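Local structure of sulfoquinovosidase (Escherichia coli, 5AEE) at residues 143-148 / 204-209; 259-264 / 536-541. The protein hydrolyses the plant sulfolipid sulfoquinovosyl diacylglyceride, and simpler sulfoquinovosides such as sulfoquinovosyl glycerol, to release sulfoquinovose for sulfoglycolysis. The protein carries 1 engineered substitution. All coordinates share one frame; numbering follows the deposited sequence.

Overall arrangement
The two contacts lie on opposite sides of the chain's centre, their own centres about 37 Å apart, and share no strand or helix. Interaction 1 belongs to the N-terminal galactose mutarotase-like domain, away from the annotated sites and only partly buried: main-chain bonds join two antiparallel strands, with aromatic and leucine side chains on one face and prolines, an amide and a carboxylate on the other. Interaction 2 is fully buried in the TIM-barrel domain, where loops leave two parallel neighbouring strands next to the bound sulfoquinovoside. There the chemistry is largely polar, carried by a carboxylate, a hydroxyl, an amide and several waters. One contact illustrates regular sheet pairing, the other a polar network behind a substrate-binding histidine.

Interaction 1: residues 143-148 / 204-209; sequences GKPFPL and NFDFSA
Phe146 and Phe205 form a hydrogen-bonded antiparallel pair, exchanging two main-chain bonds: Phe146 N to Phe205 O at 2.8 Å and Phe205 N to Phe146 O at 2.9 Å. On either side of them, Pro145 faces Asp206 and Pro147 faces Asn204 in non-hydrogen-bonded pairs, positions where a proline's missing N-H costs the pairing nothing. Beyond Pro145 the chains stay joined, Phe207 N giving to Lys144 O and Gly143 N to Phe207 O. The side chain of Asn204 runs along the prolines. With CG anti to the backbone N (chi1 -173°), it leaves CB and swings across to the neighbouring strand: CG comes alongside Pro147 N, the side chains pointing the same way, OD1 meets Phe146 C and Pro145 CB, each at 3.7 Å, and ND2 sits beside Pro147 CG at 4.0 Å. This OD1 is buried here without any polar partner in the model. Strand 145-148 is an outermost strand of the antiparallel array in the galactose mutarotase-like domain, and 203-209 separates it from strand 212-217. The opposite face of the pair is apolar. Leu148 CD1 stands 3.7 Å from the centroid of the Phe205 ring, only 7° off its normal, a CH-pi contact centred on the face. Phe146 and Phe207 cross at about a right angle, Phe146 CD1 approaching the edge of the Phe207 ring with 4.1 Å to its CD2. Phe205 and Phe207 both also reach Cys132 of strand 129-133, while Tyr177 packs edge-to-face with Phe146. Back on the proline face, Asp206 OD1 closes an Asx turn by accepting from Ser208 N, and takes Ser208 OG as well, at 2.5 Å on the syn side. The two bonds probably limit the carboxylate's rotation; its OD1 touches Pro145 CB, and Ser208 CB meets Gly143 O at 3.3 Å.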
ATOM      1  N   GLY A 143      -5.467  10.863 -16.809  1.00 28.62           N
ATOM      2  CA  GLY A 143      -6.577  10.583 -17.695  1.00 31.51           C
ATOM      3  C   GLY A 143      -7.776  10.008 -16.941  1.00 32.46           C
ATOM      4  O   GLY A 143      -8.752   9.711 -17.563  1.00 31.20           O
ATOM      5  N   LYS A 144      -7.698   9.814 -15.621  1.00 29.32           N
ATOM      6  CA  LYS A 144      -8.801   9.199 -14.867  1.00 31.70           C
ATOM      7  C   LYS A 144      -8.986   9.884 -13.549  1.00 29.11           C
ATOM      8  O   LYS A 144      -8.024  10.411 -13.032  1.00 30.58           O
ATOM      9  CB  LYS A 144      -8.507   7.725 -14.530  1.00 36.16           C
ATOM     10  CG  LYS A 144      -8.223   6.865 -15.726  1.00 41.08           C
ATOM     11  CD  LYS A 144      -9.510   6.485 -16.401  1.00 55.03           C
ATOM     12  CE  LYS A 144     -10.006   5.076 -16.037  1.00 62.77           C
ATOM     13  NZ  LYS A 144     -11.335   4.809 -16.676  1.00 62.60           N
ATOM     14  N   PRO A 145     -10.176   9.758 -12.931  1.00 32.02           N
ATOM     15  CA  PRO A 145     -10.410  10.156 -11.527  1.00 29.92           C
ATOM     16  C   PRO A 145     -10.119   8.993 -10.546  1.00 28.42           C
ATOM     17  O   PRO A 145     -10.385   7.831 -10.853  1.00 27.98           O
ATOM     18  CB  PRO A 145     -11.888  10.475 -11.527  1.00 31.91           C
ATOM     19  CG  PRO A 145     -12.451   9.553 -12.529  1.00 30.55           C
ATOM     20  CD  PRO A 145     -11.418   9.308 -13.578  1.00 31.99           C
ATOM     21  N   PHE A 146      -9.587   9.333  -9.403  1.00 26.70           N
ATOM     22  CA  PHE A 146      -9.364   8.419  -8.327  1.00 27.94           C
ATOM     23  C   PHE A 146     -10.011   8.942  -7.031  1.00 28.58           C
ATOM     24  O   PHE A 146      -9.442   9.831  -6.331  1.00 26.83           O
ATOM     25  CB  PHE A 146      -7.885   8.215  -8.165  1.00 25.44           C
ATOM     26  CG  PHE A 146      -7.283   7.526  -9.304  1.00 28.41           C
ATOM     27  CD1 PHE A 146      -6.917   8.230 -10.441  1.00 28.08           C
ATOM     28  CD2 PHE A 146      -7.108   6.132  -9.281  1.00 28.67           C
ATOM     29  CE1 PHE A 146      -6.416   7.575 -11.510  1.00 29.36           C
ATOM     30  CE2 PHE A 146      -6.603   5.485 -10.362  1.00 29.18           C
ATOM     31  CZ  PHE A 146      -6.261   6.202 -11.495  1.00 29.01           C
ATOM     32  N   PRO A 147     -11.207   8.381  -6.691  1.00 27.64           N
ATOM     33  CA  PRO A 147     -11.795   8.434  -5.361  1.00 26.88           C
ATOM     34  C   PRO A 147     -10.769   7.860  -4.365  1.00 27.04           C
ATOM     35  O   PRO A 147     -10.086   6.933  -4.719  1.00 25.44           O
ATOM     36  CB  PRO A 147     -12.992   7.483  -5.472  1.00 29.38           C
ATOM     37  CG  PRO A 147     -13.373   7.471  -6.904  1.00 30.46           C
ATOM     38  CD  PRO A 147     -12.072   7.650  -7.645  1.00 30.33           C
ATOM     39  N   LEU A 148     -10.624   8.484  -3.216  1.00 24.95           N
ATOM     40  CA  LEU A 148      -9.623   8.114  -2.212  1.00 25.12           C
ATOM     41  C   LEU A 148     -10.356   7.803  -0.906  1.00 27.26           C
ATOM     42  O   LEU A 148     -10.668   8.690  -0.091  1.00 26.49           O
ATOM     43  CB  LEU A 148      -8.641   9.253  -2.003  1.00 23.83           C
ATOM     44  CG  LEU A 148      -7.840   9.694  -3.251  1.00 24.38           C
ATOM     45  CD1 LEU A 148      -6.960  10.894  -2.950  1.00 24.26           C
ATOM     46  CD2 LEU A 148      -7.028   8.575  -3.853  1.00 27.37           C
ATOM     47  N   ASN A 204     -11.776  13.047  -4.071  1.00 28.84           N
ATOM     48  CA  ASN A 204     -11.657  12.493  -5.365  1.00 28.67           C
ATOM     49  C   ASN A 204     -10.594  13.330  -6.096  1.00 31.28           C
ATOM     50  O   ASN A 204     -10.796  14.508  -6.304  1.00 26.27           O
ATOM     51  CB  ASN A 204     -13.002  12.576  -6.077  1.00 33.46           C
ATOM     52  CG  ASN A 204     -12.998  11.871  -7.391  1.00 36.48           C
ATOM     53  OD1 ASN A 204     -12.001  11.852  -8.107  1.00 37.71           O
ATOM     54  ND2 ASN A 204     -14.136  11.309  -7.739  1.00 41.45           N
ATOM     55  N   PHE A 205      -9.481  12.694  -6.494  1.00 27.33           N
ATOM     56  CA  PHE A 205      -8.454  13.358  -7.315  1.00 29.90           C
ATOM     57  C   PHE A 205      -8.651  13.048  -8.768  1.00 26.61           C
ATOM     58  O   PHE A 205      -8.471  11.902  -9.199  1.00 26.00           O
ATOM     59  CB  PHE A 205      -7.066  12.956  -6.890  1.00 29.64           C
ATOM     60  CG  PHE A 205      -6.583  13.626  -5.644  1.00 31.57           C
ATOM     61  CD1 PHE A 205      -7.449  14.259  -4.749  1.00 33.11           C
ATOM     62  CD2 PHE A 205      -5.233  13.547  -5.312  1.00 31.99           C
ATOM     63  CE1 PHE A 205      -6.958  14.832  -3.609  1.00 32.30           C
ATOM     64  CE2 PHE A 205      -4.739  14.139  -4.162  1.00 29.53           C
ATOM     65  CZ  PHE A 205      -5.595  14.761  -3.311  1.00 29.23           C
ATOM     66  N   ASP A 206      -9.124  14.054  -9.493  1.00 26.15           N
ATOM     67  CA  ASP A 206      -9.453  13.913 -10.910  1.00 27.49           C
ATOM     68  C   ASP A 206      -8.309  14.363 -11.834  1.00 28.92           C
ATOM     69  O   ASP A 206      -7.983  15.574 -11.920  1.00 27.28           O
ATOM     70  CB  ASP A 206     -10.685  14.707 -11.257  1.00 28.48           C
ATOM     71  CG  ASP A 206     -11.261  14.297 -12.600  1.00 34.73           C
ATOM     72  OD1 ASP A 206     -10.583  13.606 -13.392  1.00 35.11           O
ATOM     73  OD2 ASP A 206     -12.416  14.655 -12.863  1.00 41.84           O
ATOM     74  N   PHE A 207      -7.736  13.369 -12.533  1.00 25.47           N
ATOM     75  CA  PHE A 207      -6.593  13.589 -13.394  1.00 29.03           C
ATOM     76  C   PHE A 207      -6.960  13.471 -14.854  1.00 28.24           C
ATOM     77  O   PHE A 207      -6.083  13.279 -15.728  1.00 29.34           O
ATOM     78  CB  PHE A 207      -5.418  12.667 -13.037  1.00 29.31           C
ATOM     79  CG  PHE A 207      -4.942  12.859 -11.627  1.00 28.21           C
ATOM     80  CD1 PHE A 207      -4.389  14.090 -11.221  1.00 26.25           C
ATOM     81  CD2 PHE A 207      -4.957  11.810 -10.728  1.00 27.95           C
ATOM     82  CE1 PHE A 207      -3.908  14.253  -9.940  1.00 27.97           C
ATOM     83  CE2 PHE A 207      -4.517  11.999  -9.432  1.00 31.10           C
ATOM     84  CZ  PHE A 207      -3.976  13.223  -9.035  1.00 29.98           C
ATOM     85  N   SER A 208      -8.206  13.751 -15.161  1.00 28.36           N
ATOM     86  CA  SER A 208      -8.614  13.466 -16.520  1.00 33.34           C
ATOM     87  C   SER A 208      -8.678  14.667 -17.448  1.00 33.07           C
ATOM     88  O   SER A 208      -8.720  14.450 -18.631  1.00 33.87           O
ATOM     89  CB  SER A 208      -9.905  12.665 -16.545  1.00 35.36           C
ATOM     90  OG  SER A 208     -10.866  13.403 -15.898  1.00 37.97           O
ATOM     91  N   ALA A 209      -8.695  15.896 -16.947  1.00 29.64           N
ATOM     92  CA  ALA A 209      -8.757  17.048 -17.847  1.00 31.71           C
ATOM     93  C   ALA A 209      -7.315  17.356 -18.253  1.00 34.45           C
ATOM     94  O   ALA A 209      -6.445  17.433 -17.379  1.00 32.04           O
ATOM     95  CB  ALA A 209      -9.414  18.254 -17.173  1.00 30.26           C
TER

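Interaction 2: residues 259-264 / 536-541. With NSQ (4-nitrophenyl alpha-D-6-sulfoquinovoside), chain E.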
ATOM      1  N   LEU A 259       7.645 -19.214   5.049  1.00 22.60           N
ATOM      2  CA  LEU A 259       6.592 -20.186   4.691  1.00 23.93           C
ATOM      3  C   LEU A 259       5.287 -19.887   5.393  1.00 23.59           C
ATOM      4  O   LEU A 259       5.221 -19.957   6.607  1.00 24.24           O
ATOM      5  CB  LEU A 259       7.049 -21.625   5.032  1.00 25.02           C
ATOM      6  CG  LEU A 259       8.308 -22.100   4.363  1.00 27.14           C
ATOM      7  CD1 LEU A 259       8.695 -23.484   4.896  1.00 26.83           C
ATOM      8  CD2 LEU A 259       8.152 -22.130   2.837  1.00 29.63           C
ATOM      9  N   GLY A 260       4.249 -19.526   4.622  1.00 23.59           N
ATOM     10  CA  GLY A 260       2.879 -19.455   5.109  1.00 24.34           C
ATOM     11  C   GLY A 260       2.285 -20.859   5.313  1.00 24.69           C
ATOM     12  O   GLY A 260       2.156 -21.650   4.373  1.00 26.69           O
ATOM     13  N   ILE A 261       2.088 -21.211   6.578  1.00 24.63           N
ATOM     14  CA  ILE A 261       1.606 -22.524   6.985  1.00 26.10           C
ATOM     15  C   ILE A 261       0.513 -22.295   8.036  1.00 24.32           C
ATOM     16  O   ILE A 261       0.595 -21.398   8.835  1.00 26.52           O
ATOM     17  CB  ILE A 261       2.729 -23.449   7.547  1.00 26.74           C
ATOM     18  CG1 ILE A 261       3.896 -23.588   6.574  1.00 27.70           C
ATOM     19  CG2 ILE A 261       2.179 -24.832   7.799  1.00 27.58           C
ATOM     20  CD1 ILE A 261       5.123 -24.206   7.227  1.00 26.87           C
ATOM     21  N   GLN A 262      -0.527 -23.125   7.992  1.00 22.93           N
ATOM     22  CA  GLN A 262      -1.554 -23.182   9.000  1.00 26.19           C
ATOM     23  C   GLN A 262      -1.716 -24.641   9.435  1.00 28.26           C
ATOM     24  O   GLN A 262      -1.242 -25.539   8.734  1.00 29.93           O
ATOM     25  CB  GLN A 262      -2.887 -22.687   8.419  1.00 26.31           C
ATOM     26  CG  GLN A 262      -2.878 -21.199   8.121  1.00 27.55           C
ATOM     27  CD  GLN A 262      -4.219 -20.686   7.639  1.00 29.15           C
ATOM     28  OE1 GLN A 262      -4.942 -20.055   8.375  1.00 34.37           O
ATOM     29  NE2 GLN A 262      -4.542 -20.966   6.407  1.00 31.14           N
ATOM     30  N   GLY A 263      -2.449 -24.878  10.510  1.00 28.78           N
ATOM     31  CA  GLY A 263      -2.827 -26.248  10.874  1.00 28.76           C
ATOM     32  C   GLY A 263      -1.984 -26.784  12.033  1.00 31.03           C
ATOM     33  O   GLY A 263      -1.991 -27.970  12.315  1.00 29.01           O
ATOM     34  N   GLY A 264      -1.171 -25.949  12.648  1.00 27.98           N
ATOM     35  CA  GLY A 264      -0.534 -26.381  13.916  1.00 28.79           C
ATOM     36  C   GLY A 264       0.914 -26.711  13.860  1.00 25.93           C
ATOM     37  O   GLY A 264       1.574 -26.740  12.812  1.00 26.88           O
ATOM     38  N   THR A 536       5.149 -16.765   1.442  1.00 25.63           N
ATOM     39  CA  THR A 536       4.018 -17.452   0.852  1.00 25.97           C
ATOM     40  C   THR A 536       2.729 -17.298   1.654  1.00 28.33           C
ATOM     41  O   THR A 536       2.711 -16.799   2.782  1.00 25.26           O
ATOM     42  CB  THR A 536       4.282 -18.971   0.593  1.00 25.34           C
ATOM     43  OG1 THR A 536       4.221 -19.708   1.804  1.00 24.07           O
ATOM     44  CG2 THR A 536       5.624 -19.182  -0.091  1.00 25.52           C
ATOM     45  N   HIS A 537       1.628 -17.674   1.003  1.00 24.11           N
ATOM     46  CA  HIS A 537       0.285 -17.731   1.629  1.00 24.63           C
ATOM     47  C   HIS A 537      -0.420 -18.961   1.123  1.00 24.49           C
ATOM     48  O   HIS A 537      -0.392 -19.224  -0.075  1.00 26.62           O
ATOM     49  CB  HIS A 537      -0.551 -16.507   1.203  1.00 22.52           C
ATOM     50  CG  HIS A 537      -1.546 -16.050   2.205  1.00 21.49           C
ATOM     51  ND1 HIS A 537      -2.344 -16.906   2.897  1.00 21.63           N
ATOM     52  CD2 HIS A 537      -1.909 -14.813   2.598  1.00 21.01           C
ATOM     53  CE1 HIS A 537      -3.166 -16.240   3.669  1.00 22.95           C
ATOM     54  NE2 HIS A 537      -2.915 -14.967   3.524  1.00 21.32           N
ATOM     55  N   GLU A 538      -1.168 -19.613   2.016  1.00 24.29           N
ATOM     56  CA  GLU A 538      -2.042 -20.709   1.666  1.00 23.30           C
ATOM     57  C   GLU A 538      -3.253 -20.256   0.854  1.00 22.82           C
ATOM     58  O   GLU A 538      -3.715 -21.027   0.056  1.00 25.32           O
ATOM     59  CB  GLU A 538      -2.442 -21.498   2.839  1.00 25.24           C
ATOM     60  CG  GLU A 538      -1.238 -22.219   3.461  1.00 23.81           C
ATOM     61  CD  GLU A 538      -1.630 -23.169   4.527  1.00 29.54           C
ATOM     62  OE1 GLU A 538      -2.838 -23.148   4.964  1.00 31.47           O
ATOM     63  OE2 GLU A 538      -0.724 -23.928   4.952  1.00 30.66           O
ATOM     64  N   GLY A 539      -3.658 -18.982   0.982  1.00 20.56           N
ATOM     65  CA  GLY A 539      -4.902 -18.479   0.457  1.00 24.39           C
ATOM     66  C   GLY A 539      -6.054 -18.799   1.448  1.00 22.14           C
ATOM     67  O   GLY A 539      -5.867 -19.504   2.472  1.00 24.75           O
ATOM     68  N   ASN A 540      -7.248 -18.352   1.097  1.00 21.78           N
ATOM     69  CA  ASN A 540      -8.411 -18.559   1.994  1.00 23.59           C
ATOM     70  C   ASN A 540      -8.980 -19.953   1.970  1.00 23.90           C
ATOM     71  O   ASN A 540      -9.689 -20.351   2.898  1.00 29.51           O
ATOM     72  CB  ASN A 540      -9.510 -17.614   1.738  1.00 24.87           C
ATOM     73  CG  ASN A 540      -9.972 -17.622   0.348  1.00 25.09           C
ATOM     74  OD1 ASN A 540      -9.191 -17.357  -0.574  1.00 27.12           O
ATOM     75  ND2 ASN A 540     -11.244 -17.767   0.171  1.00 27.27           N
ATOM     76  N   ARG A 541      -8.604 -20.706   0.959  1.00 26.65           N
ATOM     77  CA  ARG A 541      -9.023 -22.114   0.796  1.00 25.91           C
ATOM     78  C   ARG A 541      -7.821 -22.906   0.486  1.00 24.60           C
ATOM     79  O   ARG A 541      -7.523 -23.221  -0.695  1.00 28.48           O
ATOM     80  CB  ARG A 541     -10.064 -22.220  -0.298  1.00 24.88           C
ATOM     81  CG  ARG A 541     -11.378 -21.724   0.202  1.00 27.77           C
ATOM     82  CD  ARG A 541     -12.415 -21.701  -0.887  1.00 29.76           C
ATOM     83  NE  ARG A 541     -13.544 -20.905  -0.459  1.00 32.31           N
ATOM     84  CZ  ARG A 541     -14.580 -20.589  -1.243  1.00 33.12           C
ATOM     85  NH1 ARG A 541     -14.617 -20.986  -2.493  1.00 32.57           N
ATOM     86  NH2 ARG A 541     -15.582 -19.856  -0.773  1.00 30.29           N
TER
HETATM   87  O12 NSQ E1681      -9.441 -12.282   7.875  1.00 24.72           O
HETATM   88  S10 NSQ E1681      -8.656 -13.530   8.030  1.00 25.37           S
HETATM   89  O13 NSQ E1681      -8.498 -14.075   9.397  1.00 25.85           O
HETATM   90  O11 NSQ E1681      -9.183 -14.501   7.072  1.00 23.56           O
HETATM   91  C6  NSQ E1681      -7.024 -13.220   7.581  1.00 25.59           C
HETATM   92  C5  NSQ E1681      -6.799 -12.744   6.152  1.00 25.03           C
HETATM   93  O5  NSQ E1681      -7.224 -11.344   6.176  1.00 23.14           O
HETATM   94  C1  NSQ E1681      -6.926 -10.566   5.056  1.00 27.15           C
HETATM   95  C2  NSQ E1681      -5.437 -10.680   4.664  1.00 25.96           C
HETATM   96  O2  NSQ E1681      -5.257  -9.846   3.553  1.00 23.30           O
HETATM   97  C3  NSQ E1681      -5.097 -12.138   4.439  1.00 24.84           C
HETATM   98  O3  NSQ E1681      -3.754 -12.326   4.051  1.00 25.41           O
HETATM   99  C4  NSQ E1681      -5.346 -12.949   5.689  1.00 26.12           C
HETATM  100  O4  NSQ E1681      -5.089 -14.355   5.389  1.00 25.75           O
HETATM  101  O1  NSQ E1681      -7.777 -11.084   4.035  1.00 31.37           O
HETATM  102  C25 NSQ E1681      -9.072 -10.752   4.104  1.00 32.64           C
HETATM  103  C26 NSQ E1681      -9.441  -9.398   4.045  1.00 32.08           C
HETATM  104  C27 NSQ E1681     -10.761  -9.084   4.186  1.00 33.42           C
HETATM  105  C28 NSQ E1681     -11.709 -10.094   4.304  1.00 33.94           C
HETATM  106  N32 NSQ E1681     -13.053  -9.717   4.497  1.00 45.13           N
HETATM  107  O33 NSQ E1681     -13.855 -10.565   4.986  1.00 47.76           O
HETATM  108  O34 NSQ E1681     -13.398  -8.491   4.366  1.00 48.37           O
HETATM  109  C29 NSQ E1681     -11.304 -11.423   4.380  1.00 34.77           C
HETATM  110  C30 NSQ E1681      -9.967 -11.761   4.271  1.00 32.78           C
HETATM  111  O   HOH W   1       1.924 -20.834   1.882  1.00 24.68           O
HETATM  112  O   HOH W   2       1.518 -24.266   3.607  1.00 34.40           O
HETATM  113  O   HOH W   3      -6.700 -19.849   5.080  1.00 26.76           O
HETATM  114  O   HOH W   4      -0.891 -26.386   5.964  1.00 44.17           O
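Glu538 lays its carboxylate against Gln262 so that both oxygens accept from this one residue, each met from above the carboxylate plane. OE2 takes the backbone N of Gln262 at 3.2 Å, and OE1 takes NE2 at 3.1 Å in a fairly straight bond (161°) that lies close to the amide plane; the two flat groups are turned 62° apart. With CG anti to its own carbonyl carbon (chi1 -66°) and the rest extended, Glu538 reaches past Gly260 O to Gln262. Waters 2 and 4 also donate to OE2, tying it to Gly260 O and Gln262 O. The segments continue from neighbouring TIM-barrel strands, 257-260 and 534-536, the first and last of the eight in the chain. Gly260 N gives to Thr536 OG1 at 2.8 Å, and a side chain on Gly260 would run into Thr536 O. Next along, His537 NE2 bonds NSQ O3 and O4, at 2.8 Å and 2.9 Å. Water 3 accepts from Gln262 NE2 and donates to Gly539 O. Gln262 OE1 meanwhile accepts from Gln288, itself a ligand-binding residue. With an alanine in place of Glu538, Gln262 N would probably lack this acceptor, leaving the amide to Gln288 and water 3.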